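Local coordinates for protein DraIII (Deinococcus radiophilus, PDB 4L0K) that cuts double-stranded DNA as a type II restriction endonuclease, probably by hydrolysis at a beta-beta-alpha metal site of the His-Me finger kind, at residues A[1-5]-A[142-146]; A[20-24]-A[33-37]; A[55-59]-A[74-79]; A[124-130]-A[149-155]; A[177-182]-A[196-202]. All blocks are in the same frame, centred on the assembly; numbering follows the deposited sequence.

Contact 1. Residues A[1-5]-A[142-146]; sequences MELCH and YLEEF
Glu145 OE2 accepts a hydrogen bond from Met1 N at 2.8 Å, through the lone pair turned away from its other oxygen, and the pair is a salt bridge between the chain terminus and the helix. The carboxylate swings over to the terminus because the Glu145 chain bends at chi2 (123°). Beyond this bridge along the Met1 side chain the thioether reaches the aromatic side of the helix: SD lies 3.9 Å from Tyr142 CE1 and 4.0 Å from Phe146 CE1, oblique to both rings. Those rings, one helical turn apart, are themselves in contact, with Phe146 CE1 over one Tyr142 face, toward its rim. Leu3 adds CD2, which meets Phe146 CZ at 4.0 Å near the plane of that ring and comes to 4.1 Å from Tyr142 OH. The hydroxyl has its polar partners elsewhere, in Gln23 O and Arg120 NH1. A sulfur set against two rings on successive turns makes a Met-aromatic contact with each, here fastening the N-terminal arm to helix 137-147.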
# COMPACT_ATOMS: atom_id res chain seq x y z
N MET A 1 2.33 -35.20 -16.95
CA MET A 1 2.33 -36.40 -16.12
C MET A 1 1.02 -36.58 -15.37
O MET A 1 0.21 -35.65 -15.28
CB MET A 1 3.48 -36.35 -15.11
CG MET A 1 3.36 -35.20 -14.12
SD MET A 1 4.64 -35.24 -12.86
CE MET A 1 6.09 -35.65 -13.84
N GLU A 2 0.82 -37.77 -14.82
CA GLU A 2 -0.27 -38.03 -13.90
C GLU A 2 0.33 -38.09 -12.49
O GLU A 2 1.39 -38.68 -12.29
CB GLU A 2 -0.95 -39.36 -14.24
CG GLU A 2 -2.47 -39.39 -14.01
CD GLU A 2 -3.23 -38.74 -15.16
OE1 GLU A 2 -3.62 -37.55 -15.04
OE2 GLU A 2 -3.45 -39.42 -16.19
N LEU A 3 -0.35 -37.47 -11.53
CA LEU A 3 0.17 -37.38 -10.17
C LEU A 3 -0.38 -38.47 -9.23
O LEU A 3 -1.48 -38.97 -9.46
CB LEU A 3 -0.13 -36.00 -9.58
CG LEU A 3 0.43 -34.79 -10.33
CD1 LEU A 3 -0.06 -33.51 -9.66
CD2 LEU A 3 1.95 -34.82 -10.39
N CYS A 4 0.41 -38.83 -8.21
CA CYS A 4 0.03 -39.78 -7.14
C CYS A 4 -1.39 -39.47 -6.68
O CYS A 4 -2.31 -40.26 -6.91
CB CYS A 4 1.04 -39.67 -5.97
SG CYS A 4 1.03 -40.88 -4.54
N HIS A 5 -1.56 -38.30 -6.08
CA HIS A 5 -2.85 -37.87 -5.52
C HIS A 5 -3.36 -38.73 -4.36
O HIS A 5 -4.47 -38.52 -3.87
CB HIS A 5 -3.93 -37.71 -6.60
CG HIS A 5 -4.01 -36.32 -7.16
ND1 HIS A 5 -2.98 -35.42 -7.08
CD2 HIS A 5 -5.02 -35.68 -7.80
CE1 HIS A 5 -3.33 -34.29 -7.65
NE2 HIS A 5 -4.57 -34.42 -8.10
N TYR A 142 10.75 -32.67 -13.08
CA TYR A 142 9.37 -32.58 -12.61
C TYR A 142 8.78 -31.19 -12.91
O TYR A 142 7.70 -31.08 -13.52
CB TYR A 142 9.36 -32.87 -11.12
CG TYR A 142 8.03 -32.68 -10.43
CD1 TYR A 142 7.18 -33.76 -10.23
CD2 TYR A 142 7.63 -31.43 -9.95
CE1 TYR A 142 5.97 -33.61 -9.58
CE2 TYR A 142 6.43 -31.27 -9.30
CZ TYR A 142 5.60 -32.36 -9.12
OH TYR A 142 4.40 -32.20 -8.48
N LEU A 143 9.47 -30.14 -12.48
CA LEU A 143 8.99 -28.77 -12.71
C LEU A 143 9.00 -28.38 -14.19
O LEU A 143 8.05 -27.76 -14.68
CB LEU A 143 9.78 -27.76 -11.86
CG LEU A 143 9.53 -27.96 -10.36
CD1 LEU A 143 10.49 -27.14 -9.52
CD2 LEU A 143 8.08 -27.64 -9.99
N GLU A 144 10.07 -28.76 -14.90
CA GLU A 144 10.17 -28.49 -16.33
C GLU A 144 9.06 -29.16 -17.12
O GLU A 144 8.60 -28.63 -18.14
CB GLU A 144 11.53 -28.91 -16.88
CG GLU A 144 12.60 -27.83 -16.70
CD GLU A 144 13.92 -28.22 -17.31
OE1 GLU A 144 14.81 -27.34 -17.45
OE2 GLU A 144 14.07 -29.42 -17.65
N GLU A 145 8.61 -30.31 -16.64
CA GLU A 145 7.49 -31.00 -17.26
C GLU A 145 6.23 -30.14 -17.19
O GLU A 145 5.40 -30.16 -18.11
CB GLU A 145 7.25 -32.34 -16.57
CG GLU A 145 5.92 -32.96 -16.90
CD GLU A 145 6.06 -34.35 -17.49
OE1 GLU A 145 7.20 -34.73 -17.84
OE2 GLU A 145 5.03 -35.05 -17.61
N PHE A 146 6.08 -29.38 -16.11
CA PHE A 146 4.91 -28.54 -15.93
C PHE A 146 5.01 -27.22 -16.68
O PHE A 146 4.04 -26.77 -17.30
CB PHE A 146 4.68 -28.23 -14.45
CG PHE A 146 4.02 -29.34 -13.69
CD1 PHE A 146 4.78 -30.28 -13.01
CD2 PHE A 146 2.64 -29.43 -13.64
CE1 PHE A 146 4.17 -31.28 -12.30
CE2 PHE A 146 2.03 -30.44 -12.93
CZ PHE A 146 2.80 -31.37 -12.26

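Contact 2. Residues A[20-24]-A[33-37]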
# COMPACT_ATOMS: atom_id res chain seq x y z
N HIS A 20 -4.72 -33.86 2.23
CA HIS A 20 -3.56 -33.33 1.52
C HIS A 20 -3.17 -34.40 0.50
O HIS A 20 -3.25 -35.59 0.80
CB HIS A 20 -2.42 -33.04 2.49
CG HIS A 20 -2.76 -32.01 3.52
ND1 HIS A 20 -2.37 -30.69 3.42
CD2 HIS A 20 -3.48 -32.10 4.67
CE1 HIS A 20 -2.83 -30.02 4.46
NE2 HIS A 20 -3.51 -30.85 5.23
N LYS A 21 -2.75 -34.00 -0.70
CA LYS A 21 -2.54 -34.97 -1.76
C LYS A 21 -1.08 -35.18 -2.17
O LYS A 21 -0.28 -34.25 -2.12
CB LYS A 21 -3.39 -34.63 -2.99
CG LYS A 21 -4.85 -34.30 -2.68
CD LYS A 21 -5.61 -34.03 -3.98
CE LYS A 21 -6.84 -33.15 -3.77
NZ LYS A 21 -7.45 -32.73 -5.08
N CYS A 22 -0.76 -36.41 -2.55
CA CYS A 22 0.55 -36.79 -3.09
C CYS A 22 0.80 -35.98 -4.37
O CYS A 22 -0.06 -35.93 -5.25
CB CYS A 22 0.52 -38.30 -3.39
SG CYS A 22 2.04 -39.25 -3.76
N GLN A 23 1.97 -35.36 -4.49
CA GLN A 23 2.27 -34.64 -5.72
C GLN A 23 3.43 -35.28 -6.50
O GLN A 23 3.93 -34.72 -7.47
CB GLN A 23 2.50 -33.14 -5.45
CG GLN A 23 1.33 -32.45 -4.72
CD GLN A 23 0.12 -32.23 -5.61
OE1 GLN A 23 0.25 -32.09 -6.82
NE2 GLN A 23 -1.06 -32.20 -5.01
N LEU A 24 3.85 -36.47 -6.04
CA LEU A 24 4.81 -37.29 -6.78
C LEU A 24 4.12 -37.87 -8.01
O LEU A 24 2.89 -37.96 -8.04
CB LEU A 24 5.32 -38.45 -5.91
CG LEU A 24 6.63 -38.26 -5.14
CD1 LEU A 24 7.71 -37.54 -5.98
CD2 LEU A 24 6.37 -37.54 -3.84
N LEU A 33 4.42 -37.77 -0.86
CA LEU A 33 4.69 -36.41 -0.37
C LEU A 33 3.83 -35.28 -0.97
O LEU A 33 3.46 -35.30 -2.15
CB LEU A 33 6.16 -36.04 -0.60
CG LEU A 33 7.29 -36.84 0.03
CD1 LEU A 33 8.48 -36.80 -0.91
CD2 LEU A 33 7.68 -36.27 1.37
N GLU A 34 3.54 -34.27 -0.15
CA GLU A 34 2.75 -33.13 -0.60
C GLU A 34 3.61 -32.12 -1.39
O GLU A 34 3.15 -31.58 -2.39
CB GLU A 34 2.04 -32.43 0.58
CG GLU A 34 0.97 -31.44 0.12
CD GLU A 34 0.29 -30.69 1.26
OE1 GLU A 34 0.88 -30.59 2.36
OE2 GLU A 34 -0.84 -30.20 1.05
N PHE A 35 4.85 -31.89 -0.95
CA PHE A 35 5.72 -30.93 -1.62
C PHE A 35 7.09 -31.49 -2.03
O PHE A 35 8.12 -30.99 -1.57
CB PHE A 35 5.93 -29.68 -0.75
CG PHE A 35 4.65 -28.93 -0.44
CD1 PHE A 35 4.01 -28.17 -1.42
CD2 PHE A 35 4.09 -28.98 0.84
CE1 PHE A 35 2.83 -27.49 -1.13
CE2 PHE A 35 2.91 -28.30 1.14
CZ PHE A 35 2.28 -27.55 0.15
N PRO A 36 7.10 -32.53 -2.90
CA PRO A 36 8.36 -33.20 -3.29
C PRO A 36 9.34 -32.25 -4.00
O PRO A 36 10.53 -32.23 -3.69
CB PRO A 36 7.90 -34.31 -4.24
CG PRO A 36 6.53 -33.88 -4.71
CD PRO A 36 5.93 -33.16 -3.55
N PHE A 37 8.81 -31.45 -4.92
CA PHE A 37 9.58 -30.44 -5.65
C PHE A 37 10.23 -29.37 -4.78
O PHE A 37 11.03 -28.58 -5.26
CB PHE A 37 8.69 -29.80 -6.73
CG PHE A 37 7.40 -29.24 -6.19
CD1 PHE A 37 6.31 -30.07 -5.95
CD2 PHE A 37 7.28 -27.89 -5.91
CE1 PHE A 37 5.13 -29.57 -5.45
CE2 PHE A 37 6.09 -27.38 -5.40
CZ PHE A 37 5.02 -28.22 -5.18
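The two backbones run alongside each other where Gln23 N donates to Leu33 O at 2.8 Å; Cys22 CA makes a CA-H...O contact to the same oxygen, and Glu34 CA another to Lys21 O. Beside it His20 and Glu34 pair through their side chains. His20 ND1 gives its N-H to Glu34 OE2 at 2.9 Å with an angle of 160° at the hydrogen. The oxygen lies in the imidazole plane, yet the nitrogen stands above the carboxylate, and the two planes are 89° apart. The Glu34 chain can span the gap because CG is anti to the backbone N (chi1 -167°) and the rest is extended. Tyr112 OH also bonds to OE2, so this oxygen is gripped from two sources.

At the other end the contact is apolar. Leu24 CD2 sits 3.6 Å from Leu33 CB and equally 3.6 Å from Pro36 CB, filling the angle between them, while CD1 adds a 3.7 Å contact to Pro36 CB. Gln23 lays its CG 3.1 Å from Glu34 O before bending away at chi2, and its OE1 goes to Arg120. Cys22 SG is modelled as bonded to both Cys4 SG and Cys32 SG; both disulfides cannot exist at once, so the bonding among these sulfurs is doubtful. Strand 20-21 pairs with strand 7-8, while helix 112-126 receives Lys21, Gln23 and Phe37, and Phe138 of helix 137-147 covers Leu24 and Pro36.

Contact 3. Residues A[55-59]-A[74-79]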
# COMPACT_ATOMS: atom_id res chain seq x y z
N ASP A 55 2.91 -18.55 0.88
CA ASP A 55 2.29 -17.69 -0.13
C ASP A 55 1.38 -18.48 -1.05
O ASP A 55 0.38 -17.97 -1.51
CB ASP A 55 3.34 -16.94 -0.97
CG ASP A 55 4.06 -15.88 -0.19
OD1 ASP A 55 3.66 -15.65 0.98
OD2 ASP A 55 4.99 -15.24 -0.74
N ALA A 56 1.72 -19.74 -1.30
CA ALA A 56 0.88 -20.58 -2.16
C ALA A 56 -0.41 -21.01 -1.48
O ALA A 56 -1.46 -21.12 -2.13
CB ALA A 56 1.65 -21.78 -2.63
N THR A 57 -0.33 -21.23 -0.17
CA THR A 57 -1.32 -22.00 0.60
C THR A 57 -2.17 -21.16 1.58
O THR A 57 -3.31 -21.49 1.88
CB THR A 57 -0.59 -23.13 1.38
OG1 THR A 57 -0.23 -24.18 0.46
CG2 THR A 57 -1.44 -23.72 2.47
N MET A 58 -1.60 -20.06 2.06
CA MET A 58 -2.18 -19.34 3.19
C MET A 58 -2.72 -17.94 2.87
O MET A 58 -2.41 -17.34 1.83
CB MET A 58 -1.16 -19.27 4.33
CG MET A 58 -0.56 -20.63 4.69
SD MET A 58 -1.78 -21.67 5.54
CE MET A 58 -2.28 -20.50 6.81
N THR A 59 -3.52 -17.43 3.79
CA THR A 59 -4.19 -16.15 3.64
C THR A 59 -3.26 -15.00 4.02
O THR A 59 -3.28 -13.95 3.38
CB THR A 59 -5.44 -16.10 4.53
OG1 THR A 59 -6.37 -17.10 4.08
CG2 THR A 59 -6.10 -14.73 4.48
N MET A 74 -5.20 -18.60 8.06
CA MET A 74 -5.87 -19.81 7.55
C MET A 74 -5.52 -20.12 6.08
O MET A 74 -5.18 -19.21 5.31
CB MET A 74 -7.38 -19.66 7.69
CG MET A 74 -8.06 -19.13 6.46
SD MET A 74 -9.84 -19.10 6.61
CE MET A 74 -10.03 -17.68 7.70
N PRO A 75 -5.61 -21.40 5.69
CA PRO A 75 -5.37 -21.82 4.30
C PRO A 75 -6.40 -21.24 3.32
O PRO A 75 -7.57 -21.07 3.68
CB PRO A 75 -5.51 -23.36 4.36
CG PRO A 75 -5.30 -23.72 5.80
CD PRO A 75 -5.88 -22.55 6.57
N ARG A 76 -5.97 -20.95 2.10
CA ARG A 76 -6.87 -20.40 1.08
C ARG A 76 -7.94 -21.42 0.69
O ARG A 76 -9.03 -21.05 0.26
CB ARG A 76 -6.08 -19.97 -0.16
CG ARG A 76 -5.12 -18.79 0.07
CD ARG A 76 -4.19 -18.64 -1.12
NE ARG A 76 -3.54 -17.32 -1.19
CZ ARG A 76 -3.99 -16.30 -1.91
NH1 ARG A 76 -5.10 -16.41 -2.62
NH2 ARG A 76 -3.32 -15.16 -1.92
N TYR A 77 -7.62 -22.70 0.82
CA TYR A 77 -8.59 -23.76 0.52
C TYR A 77 -9.48 -24.09 1.72
O TYR A 77 -10.26 -25.04 1.67
CB TYR A 77 -7.90 -25.00 -0.05
CG TYR A 77 -6.70 -25.50 0.74
CD1 TYR A 77 -6.86 -26.19 1.94
CD2 TYR A 77 -5.41 -25.29 0.26
CE1 TYR A 77 -5.76 -26.66 2.65
CE2 TYR A 77 -4.30 -25.76 0.96
CZ TYR A 77 -4.48 -26.45 2.16
OH TYR A 77 -3.38 -26.91 2.86
N VAL A 78 -9.35 -23.29 2.77
CA VAL A 78 -10.30 -23.29 3.88
C VAL A 78 -11.14 -22.01 3.78
O VAL A 78 -12.34 -22.00 4.08
CB VAL A 78 -9.57 -23.34 5.26
CG1 VAL A 78 -10.46 -22.79 6.38
CG2 VAL A 78 -9.10 -24.76 5.57
N ALA A 79 -10.51 -20.93 3.31
CA ALA A 79 -11.17 -19.64 3.14
C ALA A 79 -12.20 -19.66 2.00
O ALA A 79 -12.96 -18.71 1.84
CB ALA A 79 -10.15 -18.54 2.89
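The Tyr77 ring is met obliquely by Thr57 CG2, 3.8 Å from its CE2, while Pro75 CB lies over one face, toward the rim. The Arg76 guanidinium end is approached obliquely by main-chain oxygens of 55-59; its NE makes a weak bond to Met58 O at 3.2 Å. Arg76 gets there by running extended from CG to NE across the end of the helix. Its backbone N donates to Thr57 O at 2.7 Å, a nearly straight bond (166°) to the carbonyl of the last residue of that helix.

Met74 O is held twice by a single residue: Thr59 N donates at 2.9 Å and Thr59 OG1 at 2.7 Å, the hydroxyl coming from above the carbonyl plane. Met58, with chi2 and chi3 both near -60°, folds its thioether back so that CE lies against the main chain of Met74 and SD is 4.1 Å from Pro75 CG. Met58 and Pro75 form a single beta bridge. The contact thus joins the C-terminal end of helix 46-57 to the turn ahead of helix 83-89; helix 112-126 packs on Ala56, Arg76 and Tyr77, and helix 99-107 on Met74 and Ala79.

Contact 4. Residues A[124-130]-A[149-155]; sequences WLAYQLH and PMVAGST
Gln128 points its side chain into the 149-155 loop. Its CB lies 3.2 Å from Thr155 OG1, and CG touches Val151 O and, more loosely, Met150 CB. From there the chain runs extended to an amide held at both ends. OE1 takes the N-H of Val151 at 2.8 Å, almost straight at 171° though from above the carbonyl plane, and Ser154 OG lies 2.8 Å from the same oxygen. NE2 turns back to Trp124 O at 3.0 Å, which places it over the centre of an indole face. The amide is therefore fixed in its rotation by bonds at O and N.

Thr155 completes the grip: its N donates to Gln128 O at 3.1 Å, its OG1 bonds Leu125 O, and CG2 touches Leu129 CD1 at 3.4 Å. Met150, fully extended, slides past Trp124 and ends with CE 3.7 Å from Tyr127 CB. One water links Leu129 O with Gly153 N, inside the type II turn from Val151 to Ser154. The loop so held lies against the C-terminal end of helix 112-126, with Leu143 of helix 137-147 touching both Trp124 and Met150, and Phe196 of strand 194-198 touching Leu125 and Thr155.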
# COMPACT_ATOMS: atom_id res chain seq x y z
N TRP A 124 9.52 -23.21 -9.53
CA TRP A 124 10.11 -23.18 -10.86
C TRP A 124 10.78 -21.81 -11.13
O TRP A 124 11.90 -21.75 -11.65
CB TRP A 124 9.03 -23.50 -11.90
CG TRP A 124 9.48 -23.48 -13.34
CD1 TRP A 124 10.15 -24.47 -14.01
CD2 TRP A 124 9.26 -22.43 -14.30
NE1 TRP A 124 10.37 -24.10 -15.32
CE2 TRP A 124 9.83 -22.86 -15.52
CE3 TRP A 124 8.64 -21.17 -14.24
CZ2 TRP A 124 9.82 -22.06 -16.68
CZ3 TRP A 124 8.61 -20.38 -15.39
CH2 TRP A 124 9.20 -20.83 -16.60
N LEU A 125 10.10 -20.73 -10.75
CA LEU A 125 10.65 -19.38 -10.92
C LEU A 125 11.90 -19.27 -10.07
O LEU A 125 12.89 -18.68 -10.50
CB LEU A 125 9.66 -18.31 -10.43
CG LEU A 125 8.79 -17.51 -11.39
CD1 LEU A 125 8.98 -17.94 -12.84
CD2 LEU A 125 7.32 -17.56 -10.94
N ALA A 126 11.83 -19.82 -8.86
CA ALA A 126 12.91 -19.63 -7.88
C ALA A 126 14.22 -20.25 -8.37
O ALA A 126 15.29 -19.66 -8.20
CB ALA A 126 12.52 -20.17 -6.50
N TYR A 127 14.14 -21.42 -8.98
CA TYR A 127 15.36 -22.04 -9.51
C TYR A 127 15.98 -21.29 -10.71
O TYR A 127 17.07 -21.63 -11.16
CB TYR A 127 15.13 -23.54 -9.82
CG TYR A 127 15.24 -24.39 -8.59
CD1 TYR A 127 16.47 -24.54 -7.95
CD2 TYR A 127 14.14 -25.05 -8.05
CE1 TYR A 127 16.60 -25.31 -6.81
CE2 TYR A 127 14.26 -25.84 -6.89
CZ TYR A 127 15.50 -25.96 -6.28
OH TYR A 127 15.66 -26.71 -5.13
N GLN A 128 15.29 -20.26 -11.19
CA GLN A 128 15.75 -19.44 -12.29
C GLN A 128 16.10 -18.03 -11.83
O GLN A 128 16.28 -17.12 -12.64
CB GLN A 128 14.68 -19.37 -13.38
CG GLN A 128 14.43 -20.69 -14.10
CD GLN A 128 13.26 -20.61 -15.06
OE1 GLN A 128 13.43 -20.29 -16.24
NE2 GLN A 128 12.07 -20.90 -14.55
N LEU A 129 16.20 -17.84 -10.51
CA LEU A 129 16.71 -16.61 -9.93
C LEU A 129 18.21 -16.53 -10.17
O LEU A 129 18.90 -17.55 -10.11
CB LEU A 129 16.49 -16.64 -8.41
CG LEU A 129 15.46 -15.82 -7.63
CD1 LEU A 129 14.64 -14.89 -8.50
CD2 LEU A 129 14.57 -16.72 -6.76
N HIS A 130 18.75 -15.34 -10.43
CA HIS A 130 20.20 -15.19 -10.37
C HIS A 130 20.72 -15.57 -8.98
O HIS A 130 20.25 -15.06 -7.96
CB HIS A 130 20.65 -13.77 -10.73
CG HIS A 130 22.14 -13.63 -10.84
ND1 HIS A 130 22.95 -13.24 -9.79
CD2 HIS A 130 22.98 -13.84 -11.89
CE1 HIS A 130 24.21 -13.22 -10.18
NE2 HIS A 130 24.26 -13.59 -11.45
N PRO A 149 11.38 -25.59 -20.05
CA PRO A 149 12.80 -25.52 -19.71
C PRO A 149 13.16 -24.38 -18.75
O PRO A 149 12.77 -23.22 -18.95
CB PRO A 149 13.48 -25.30 -21.07
CG PRO A 149 12.37 -24.97 -22.02
CD PRO A 149 11.17 -25.67 -21.50
N MET A 150 13.91 -24.72 -17.71
CA MET A 150 14.49 -23.72 -16.85
C MET A 150 15.55 -22.95 -17.62
O MET A 150 16.42 -23.54 -18.26
CB MET A 150 15.09 -24.36 -15.60
CG MET A 150 14.04 -24.78 -14.58
SD MET A 150 14.81 -25.51 -13.12
CE MET A 150 13.38 -25.85 -12.10
N VAL A 151 15.45 -21.63 -17.58
CA VAL A 151 16.49 -20.79 -18.16
C VAL A 151 17.13 -19.97 -17.05
O VAL A 151 16.48 -19.11 -16.44
CB VAL A 151 15.92 -19.88 -19.25
CG1 VAL A 151 17.02 -18.99 -19.81
CG2 VAL A 151 15.33 -20.73 -20.37
N ALA A 152 18.39 -20.26 -16.77
CA ALA A 152 19.13 -19.58 -15.72
C ALA A 152 18.97 -18.05 -15.77
O ALA A 152 19.11 -17.44 -16.84
CB ALA A 152 20.60 -19.97 -15.78
N GLY A 153 18.68 -17.45 -14.62
CA GLY A 153 18.67 -16.00 -14.49
C GLY A 153 17.52 -15.29 -15.22
O GLY A 153 17.53 -14.08 -15.35
N SER A 154 16.53 -16.05 -15.68
CA SER A 154 15.42 -15.46 -16.42
C SER A 154 14.35 -14.86 -15.52
O SER A 154 13.51 -14.10 -15.99
CB SER A 154 14.76 -16.50 -17.33
OG SER A 154 14.32 -17.63 -16.58
N THR A 155 14.37 -15.21 -14.24
CA THR A 155 13.31 -14.78 -13.33
C THR A 155 13.38 -13.28 -13.06
O THR A 155 14.35 -12.80 -12.47
CB THR A 155 13.31 -15.58 -12.02
OG1 THR A 155 12.92 -16.93 -12.33
CG2 THR A 155 12.29 -15.01 -11.02
O HOH W 1 19.40 -19.10 -12.19
O HOH W 2 17.21 -13.53 -12.63

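Contact 5. Residues A[177-182]-A[196-202]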
# COMPACT_ATOMS: atom_id res chain seq x y z
N ALA A 177 9.35 -9.04 2.74
CA ALA A 177 10.74 -8.60 2.63
C ALA A 177 10.89 -7.57 1.51
O ALA A 177 10.03 -6.70 1.33
CB ALA A 177 11.65 -9.80 2.37
N ALA A 178 11.98 -7.67 0.76
CA ALA A 178 12.16 -6.85 -0.44
C ALA A 178 11.40 -7.48 -1.63
O ALA A 178 11.01 -6.78 -2.55
CB ALA A 178 13.65 -6.67 -0.75
N VAL A 179 11.16 -8.79 -1.57
CA VAL A 179 10.42 -9.51 -2.63
C VAL A 179 9.12 -10.16 -2.14
O VAL A 179 9.05 -10.65 -1.03
CB VAL A 179 11.34 -10.54 -3.37
CG1 VAL A 179 10.54 -11.47 -4.23
CG2 VAL A 179 12.32 -9.80 -4.25
N GLU A 180 8.09 -10.13 -2.97
CA GLU A 180 6.78 -10.67 -2.62
C GLU A 180 6.26 -11.47 -3.78
O GLU A 180 6.80 -11.39 -4.90
CB GLU A 180 5.79 -9.54 -2.29
CG GLU A 180 6.23 -8.70 -1.11
CD GLU A 180 5.26 -7.60 -0.75
OE1 GLU A 180 4.54 -7.09 -1.63
OE2 GLU A 180 5.23 -7.25 0.44
N THR A 181 5.20 -12.23 -3.52
CA THR A 181 4.51 -12.96 -4.56
C THR A 181 3.57 -12.03 -5.29
O THR A 181 2.82 -11.29 -4.68
CB THR A 181 3.74 -14.17 -3.98
OG1 THR A 181 4.67 -15.22 -3.68
CG2 THR A 181 2.74 -14.68 -4.98
N ALA A 182 3.59 -12.08 -6.62
CA ALA A 182 2.74 -11.20 -7.41
C ALA A 182 1.65 -11.97 -8.12
O ALA A 182 1.82 -13.15 -8.49
CB ALA A 182 3.58 -10.43 -8.41
N PHE A 196 7.13 -13.42 -9.07
CA PHE A 196 7.73 -12.61 -8.02
C PHE A 196 7.80 -11.13 -8.42
O PHE A 196 7.88 -10.80 -9.63
CB PHE A 196 9.13 -13.13 -7.67
CG PHE A 196 9.14 -14.55 -7.13
CD1 PHE A 196 8.35 -14.90 -6.06
CD2 PHE A 196 9.95 -15.51 -7.70
CE1 PHE A 196 8.36 -16.19 -5.56
CE2 PHE A 196 9.97 -16.82 -7.21
CZ PHE A 196 9.16 -17.15 -6.14
N ALA A 197 7.75 -10.26 -7.42
CA ALA A 197 7.84 -8.81 -7.64
C ALA A 197 8.55 -8.13 -6.48
O ALA A 197 8.40 -8.55 -5.33
CB ALA A 197 6.47 -8.21 -7.81
N HIS A 198 9.32 -7.08 -6.77
CA HIS A 198 9.76 -6.16 -5.72
C HIS A 198 8.57 -5.69 -4.91
O HIS A 198 7.48 -5.47 -5.46
CB HIS A 198 10.40 -4.90 -6.32
CG HIS A 198 11.64 -5.16 -7.09
ND1 HIS A 198 11.67 -5.17 -8.46
CD2 HIS A 198 12.89 -5.46 -6.68
CE1 HIS A 198 12.90 -5.44 -8.87
NE2 HIS A 198 13.66 -5.63 -7.80
N ARG A 199 8.79 -5.53 -3.61
CA ARG A 199 7.79 -4.96 -2.72
C ARG A 199 7.22 -3.67 -3.31
O ARG A 199 6.01 -3.55 -3.48
CB ARG A 199 8.43 -4.67 -1.36
CG ARG A 199 7.65 -3.72 -0.49
CD ARG A 199 6.73 -4.46 0.44
NE ARG A 199 5.82 -3.52 1.10
CZ ARG A 199 4.64 -3.86 1.62
NH1 ARG A 199 3.89 -2.92 2.19
NH2 ARG A 199 4.21 -5.12 1.56
N PHE A 200 8.10 -2.74 -3.67
CA PHE A 200 7.64 -1.48 -4.24
C PHE A 200 6.69 -1.69 -5.42
O PHE A 200 5.61 -1.09 -5.47
CB PHE A 200 8.81 -0.57 -4.67
CG PHE A 200 8.33 0.73 -5.27
CD1 PHE A 200 8.08 1.84 -4.44
CD2 PHE A 200 8.07 0.84 -6.62
CE1 PHE A 200 7.59 3.03 -4.98
CE2 PHE A 200 7.58 2.03 -7.17
CZ PHE A 200 7.34 3.13 -6.34
N CYS A 201 7.12 -2.51 -6.37
CA CYS A 201 6.38 -2.69 -7.62
C CYS A 201 5.03 -3.35 -7.32
O CYS A 201 3.99 -2.99 -7.88
CB CYS A 201 7.19 -3.54 -8.61
SG CYS A 201 8.91 -2.97 -8.99
N ASN A 202 5.07 -4.32 -6.42
CA ASN A 202 3.88 -5.02 -5.98
C ASN A 202 2.86 -4.10 -5.30
O ASN A 202 1.67 -4.17 -5.61
CB ASN A 202 4.23 -6.18 -5.06
CG ASN A 202 3.16 -7.23 -5.02
OD1 ASN A 202 2.45 -7.43 -6.00
ND2 ASN A 202 3.02 -7.91 -3.90
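Glu180 and Ala197 form the hydrogen-bonded pair of an antiparallel beta hairpin whose second strand runs directly into helix 199-205, a beta-beta-alpha order consistent with the His-Me finger clan. Their backbones exchange two bonds, Glu180 N to Ala197 O and Ala197 N to Glu180 O, each 2.9 Å long. Ala182 CB meets Ala197 CB at 3.7 Å. The Val179 and Phe196 side chains cross at about a right angle, CG1 of the first touching CB of the second, and the Phe196 ring presents its edge to Glu180 O.

Beyond the strands, Ala178 O accepts the N-H of Arg199, carrying the pairing into the first turn of the helix. His198, at the N-cap position, packs its side chain on Cys157, Cys160 and Leu164. Phe196 meets Phe169 edge-to-face and rests on Leu122 of helix 112-126, while Thr181 OG1 bonds Asp55 on helix 46-57. Farther along the helix, Phe200 meets Trp216 of the second subunit edge-to-face.

The carboxylate of Glu180 ties strand to helix. An extended chain brings it between two donors of the helix, one on each oxygen, with its plane nearly perpendicular to both partner groups. Asn202 ND2 donates to OE1 at 2.9 Å, and in a salt bridge Arg199 NH2 donates to the syn lone pair of OE2 at 2.6 Å, and that oxygen lies in the guanidinium plane.

Contacts 1 and 2 have centres 10 Å apart and meet at the Cys4 and Cys22 sulfurs, modelled as a disulfide, and at Leu3-Gln23; contact 2 is nested in the loop contact 1 closes. Helix 137-147 links contact 1 to contact 4, centres about 18 Å apart, through Glu144 OE1 and Met150 N. Contact 3, also nested within contact 1, touches contact 2 through Tyr77 and His20, and contact 5 by the Asp55-Thr181 bond. Contact 5 comes last along the chain, its centre about 16 Å from that of contact 4, which it meets at Phe196. Helix 112-126 borders all five, so the N-terminal arm and hairpin, on opposite sides of the chain's centre, pack against one helix.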